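Local coordinates for putative alpha-L-fucosidase (Bacteroides thetaiotaomicron, PDB 4OZO) that hydrolyses alpha-L-fucosides as a family 29 glycoside hydrolase, probably releasing terminal L-fucose from glycans, at the interface of chains A and B. Residues are numbered along the deposited sequence; one frame, centred on the assembly and turned at random. Chains: chain A/B, Putative lipoprotein.

The interface of chains A and B. Residues chain A 299, 301, 303; chain B 301, 306.
B:Arg301 reaches across from its loop to meet A:Asp299 and A:Arg301, in a small, partly water-mediated patch between two copies of the enzyme. The pairing may be one of crystal packing rather than a biological dimer. Followed outward, the B:Arg301 chain runs extended from CB through CG to CD, then bends at chi3 (-65°), which swings the guanidinium toward chain A. B:Arg301 NE lies 4.0 Å from A:Arg301 CD, and CZ sits beneath that same methylene, which rests over the centre of the guanidinium face. B:Arg301 NH1 touches A:Arg301 CB at 3.5 Å and forms a long salt bridge, 3.9 Å, to A:Asp299 OD2. The carboxylate oxygen lies at the guanidinium edge, in its plane, although the two flat groups stand 80° apart. Water 1 links the same two groups, taking a nearly straight hydrogen bond from B:Arg301 NH1 (2.9 Å) and sitting 2.8 Å from A:Asp299 OD2. The two arginine side chains cross almost perpendicularly, and their like charges are probably eased by the nearby carboxylate. With an alanine at B:Arg301, A:Asp299 would probably lose this charge partner and the water link to it, and the CB and CD of A:Arg301 the flat group packed against them. On the chain A side, the backbone N of A:Leu303 steadies the carboxylate, bonding to A:Asp299 OD1 at 3.0 Å from 42° above the carboxylate plane.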
loop_
_atom_site.group_PDB
_atom_site.type_symbol
_atom_site.label_atom_id
_atom_site.label_comp_id
_atom_site.label_asym_id
_atom_site.label_seq_id
_atom_site.Cartn_x
_atom_site.Cartn_y
_atom_site.Cartn_z
ATOM N N ASP A 299 -8.645 -7.921 -12.711
ATOM C CA ASP A 299 -9.371 -9.153 -12.404
ATOM C C ASP A 299 -10.791 -9.171 -12.978
ATOM O O ASP A 299 -11.180 -8.249 -13.697
ATOM C CB ASP A 299 -9.383 -9.397 -10.890
ATOM C CG ASP A 299 -10.226 -8.381 -10.122
ATOM O OD1 ASP A 299 -10.879 -7.513 -10.746
ATOM O OD2 ASP A 299 -10.233 -8.465 -8.869
ATOM N N ARG A 301 -13.540 -8.480 -11.670
ATOM C CA ARG A 301 -14.333 -7.298 -11.354
ATOM C C ARG A 301 -13.858 -6.101 -12.182
ATOM O O ARG A 301 -14.650 -5.217 -12.500
ATOM C CB ARG A 301 -14.354 -6.992 -9.849
ATOM C CG ARG A 301 -14.542 -5.502 -9.535
ATOM C CD ARG A 301 -15.538 -5.179 -8.431
ATOM N NE ARG A 301 -15.634 -3.719 -8.258
ATOM C CZ ARG A 301 -16.227 -3.105 -7.228
ATOM N NH1 ARG A 301 -16.797 -3.807 -6.242
ATOM N NH2 ARG A 301 -16.253 -1.778 -7.181
ATOM N N LEU A 303 -10.591 -4.631 -11.433
ATOM C CA LEU A 303 -9.796 -3.874 -10.487
ATOM C C LEU A 303 -8.395 -4.451 -10.423
ATOM O O LEU A 303 -8.192 -5.631 -10.712
ATOM C CB LEU A 303 -10.409 -3.980 -9.090
ATOM C CG LEU A 303 -11.718 -3.268 -8.740
ATOM C CD1 LEU A 303 -12.057 -3.487 -7.265
ATOM C CD2 LEU A 303 -11.618 -1.786 -9.078
ATOM N N ARG B 301 -19.510 -9.339 -3.992
ATOM C CA ARG B 301 -18.765 -10.575 -4.207
ATOM C C ARG B 301 -18.473 -11.245 -2.865
ATOM O O ARG B 301 -18.136 -12.422 -2.824
ATOM C CB ARG B 301 -17.437 -10.324 -4.913
ATOM C CG ARG B 301 -17.499 -9.730 -6.301
ATOM C CD ARG B 301 -16.098 -9.294 -6.719
ATOM N NE ARG B 301 -15.597 -8.209 -5.875
ATOM C CZ ARG B 301 -14.349 -7.740 -5.893
ATOM N NH1 ARG B 301 -13.436 -8.270 -6.702
ATOM N NH2 ARG B 301 -14.008 -6.737 -5.091
ATOM N N SER B 306 -10.354 -3.341 -3.040
ATOM C CA SER B 306 -8.907 -3.231 -2.932
ATOM C C SER B 306 -8.418 -1.839 -2.488
ATOM O O SER B 306 -7.313 -1.704 -1.953
ATOM C CB SER B 306 -8.218 -3.727 -4.213
ATOM O OG SER B 306 -8.146 -2.716 -5.185
HETATM O O HOH W 1 -10.888 -6.821 -6.678
#